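Local coordinates for protein helix-turn-helix transcriptional regulator (Pseudomonas aeruginosa, PDB 5XHX) that probably binds DNA as a LuxR-type transcriptional regulator, of which this chain is the N-terminal ligand-binding domain, at residues A[27-32]-A[168-173]. Numbering follows the deposited sequence.
Sequences FFWRIL and ALMKKR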
loop_
_atom_site.group_PDB
_atom_site.type_symbol
_atom_site.label_atom_id
_atom_site.label_comp_id
_atom_site.label_asym_id
_atom_site.label_seq_id
_atom_site.Cartn_x
_atom_site.Cartn_y
_atom_site.Cartn_z
ATOM N N PHE A 27 11.529 -7.980 -4.860
ATOM C CA PHE A 27 10.616 -8.588 -5.817
ATOM C C PHE A 27 9.289 -7.842 -5.942
ATOM O O PHE A 27 8.321 -8.418 -6.447
ATOM C CB PHE A 27 10.348 -10.044 -5.424
ATOM C CG PHE A 27 10.115 -10.239 -3.944
ATOM C CD1 PHE A 27 8.835 -10.204 -3.420
ATOM C CD2 PHE A 27 11.184 -10.432 -3.078
ATOM C CE1 PHE A 27 8.616 -10.377 -2.056
ATOM C CE2 PHE A 27 10.980 -10.602 -1.717
ATOM C CZ PHE A 27 9.689 -10.579 -1.206
ATOM N N PHE A 28 9.218 -6.588 -5.491
ATOM C CA PHE A 28 7.948 -5.860 -5.528
ATOM C C PHE A 28 7.379 -5.778 -6.944
ATOM O O PHE A 28 6.198 -6.055 -7.161
ATOM C CB PHE A 28 8.112 -4.454 -4.957
ATOM C CG PHE A 28 6.956 -3.540 -5.289
ATOM C CD1 PHE A 28 5.754 -3.627 -4.577
ATOM C CD2 PHE A 28 7.054 -2.611 -6.327
ATOM C CE1 PHE A 28 4.681 -2.805 -4.890
ATOM C CE2 PHE A 28 5.974 -1.780 -6.646
ATOM C CZ PHE A 28 4.790 -1.876 -5.921
ATOM N N TRP A 29 8.198 -5.366 -7.924
ATOM C CA TRP A 29 7.665 -5.178 -9.274
ATOM C C TRP A 29 7.183 -6.492 -9.870
ATOM O O TRP A 29 6.181 -6.521 -10.594
ATOM C CB TRP A 29 8.716 -4.528 -10.185
ATOM C CG TRP A 29 9.018 -3.136 -9.764
ATOM C CD1 TRP A 29 10.139 -2.701 -9.145
ATOM C CD2 TRP A 29 8.151 -1.994 -9.880
ATOM N NE1 TRP A 29 10.053 -1.357 -8.899
ATOM C CE2 TRP A 29 8.842 -0.898 -9.345
ATOM C CE3 TRP A 29 6.877 -1.790 -10.426
ATOM C CZ2 TRP A 29 8.293 0.389 -9.302
ATOM C CZ3 TRP A 29 6.335 -0.513 -10.392
ATOM C CH2 TRP A 29 7.037 0.556 -9.830
ATOM N N ARG A 30 7.890 -7.593 -9.590
ATOM C CA ARG A 30 7.404 -8.898 -10.031
ATOM C C ARG A 30 6.027 -9.197 -9.450
ATOM O O ARG A 30 5.145 -9.693 -10.159
ATOM C CB ARG A 30 8.396 -10.008 -9.658
ATOM C CG ARG A 30 7.947 -11.391 -10.178
ATOM C CD ARG A 30 8.906 -12.542 -9.823
ATOM N NE ARG A 30 9.198 -12.622 -8.393
ATOM C CZ ARG A 30 8.487 -13.324 -7.508
ATOM N NH1 ARG A 30 7.424 -14.021 -7.893
ATOM N NH2 ARG A 30 8.843 -13.327 -6.228
ATOM N N ILE A 31 5.810 -8.875 -8.170
ATOM C CA ILE A 31 4.514 -9.175 -7.555
ATOM C C ILE A 31 3.426 -8.266 -8.118
ATOM O O ILE A 31 2.288 -8.698 -8.329
ATOM C CB ILE A 31 4.596 -9.069 -6.019
ATOM C CG1 ILE A 31 5.658 -10.031 -5.466
ATOM C CG2 ILE A 31 3.204 -9.373 -5.392
ATOM C CD1 ILE A 31 5.457 -11.459 -5.920
ATOM N N LEU A 32 3.753 -6.998 -8.380
ATOM C CA LEU A 32 2.771 -6.100 -8.984
ATOM C C LEU A 32 2.372 -6.577 -10.380
ATOM O O LEU A 32 1.179 -6.666 -10.708
ATOM C CB LEU A 32 3.332 -4.671 -9.017
ATOM C CG LEU A 32 2.460 -3.618 -9.727
ATOM C CD1 LEU A 32 1.010 -3.646 -9.229
ATOM C CD2 LEU A 32 3.063 -2.234 -9.544
ATOM N N ALA A 168 -0.791 4.840 -7.087
ATOM C CA ALA A 168 -0.478 5.206 -5.708
ATOM C C ALA A 168 0.629 4.322 -5.159
ATOM O O ALA A 168 1.580 4.804 -4.527
ATOM C CB ALA A 168 -1.735 5.099 -4.834
ATOM N N LEU A 169 0.513 3.019 -5.395
ATOM C CA LEU A 169 1.533 2.069 -4.971
ATOM C C LEU A 169 2.878 2.372 -5.622
ATOM O O LEU A 169 3.921 2.352 -4.961
ATOM C CB LEU A 169 1.094 0.654 -5.353
ATOM C CG LEU A 169 0.787 -0.456 -4.368
ATOM C CD1 LEU A 169 0.835 -1.766 -5.149
ATOM C CD2 LEU A 169 1.779 -0.455 -3.225
ATOM N N MET A 170 2.875 2.572 -6.946
ATOM C CA MET A 170 4.123 2.850 -7.661
ATOM C C MET A 170 4.839 4.046 -7.056
ATOM O O MET A 170 6.044 3.996 -6.796
ATOM C CB MET A 170 3.840 3.085 -9.151
ATOM C CG MET A 170 3.340 1.838 -9.872
ATOM S SD MET A 170 2.814 2.170 -11.559
ATOM C CE MET A 170 4.363 2.911 -12.170
ATOM N N LYS A 171 4.097 5.129 -6.813
ATOM C CA LYS A 171 4.692 6.330 -6.235
ATOM C C LYS A 171 5.304 6.031 -4.869
ATOM O O LYS A 171 6.421 6.470 -4.568
ATOM C CB LYS A 171 3.626 7.431 -6.135
ATOM C CG LYS A 171 4.122 8.773 -5.589
ATOM C CD LYS A 171 5.336 9.294 -6.356
ATOM C CE LYS A 171 5.512 10.803 -6.192
ATOM N NZ LYS A 171 4.642 11.575 -7.144
ATOM N N LYS A 172 4.610 5.237 -4.045
ATOM C CA LYS A 172 5.143 4.920 -2.724
ATOM C C LYS A 172 6.357 4.006 -2.818
ATOM O O LYS A 172 7.275 4.109 -1.996
ATOM C CB LYS A 172 4.049 4.295 -1.851
ATOM C CG LYS A 172 2.963 5.292 -1.447
ATOM C CD LYS A 172 3.584 6.478 -0.713
ATOM C CE LYS A 172 2.543 7.515 -0.320
ATOM N NZ LYS A 172 2.273 8.511 -1.395
ATOM N N ARG A 173 6.410 3.144 -3.834
ATOM C CA ARG A 173 7.569 2.264 -3.968
ATOM C C ARG A 173 8.880 3.039 -4.122
ATOM O O ARG A 173 9.933 2.517 -3.743
ATOM C CB ARG A 173 7.344 1.292 -5.135
ATOM C CG ARG A 173 8.571 0.520 -5.609
ATOM C CD ARG A 173 9.185 -0.393 -4.543
ATOM N NE ARG A 173 10.334 -1.122 -5.079
ATOM C CZ ARG A 173 10.905 -2.182 -4.504
ATOM N NH1 ARG A 173 10.445 -2.653 -3.354
ATOM N NH2 ARG A 173 11.940 -2.780 -5.089
#
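F28 and the aliphatic chain of R173 lie alongside each other, pointing opposite ways, where two antiparallel helices of the ligand-binding domain pack side by side. Helix 28-36 and helix 153-173 lie against the same antiparallel sheet, consistent with the alpha-beta-alpha sandwich of LuxR-type ligand-binding domains. The short helical segments run at 175° to each other, with axes 12.1 Å apart, and large side chains fill the gap.

The tight part is at the start of helix 28-36. CG of F28 is anti to the backbone N (chi1 165°). The ring lies beside CB, CG and CD of R173, with CG of R173 3.6 Å from CD2 of F28. Its edge meets L169, whose CD1 is 4.0 Å from CE1 of F28. The guanidinium is tilted 19° from the phenyl plane, and CB of F28 sits over one of its faces, toward the rim. The indole of W29 comes obliquely to R173, with CZ2 3.7 Å from CG of R173. Its plane is nearly perpendicular to the guanidinium. E177 OE2 accepts a hydrogen bond from W29 NE1 and forms a salt bridge with R173 NE. R173 NH1 donates to the carbonyl oxygens of L23 and R25, tying the arginine to the chain before helix 28-36. M170 crosses the indole at about a right angle, and its CG meets the ring edge 3.8 Å from CZ3 of W29.

Toward L32 the packing is looser but still buried. L143 of strand 140-147 lines the sheet side, touching W29, L32 and M170. L32 CD2 is 4.1 Å from M170 CG, and L32 CD1 comes only within 4.5 Å of L169 CD1.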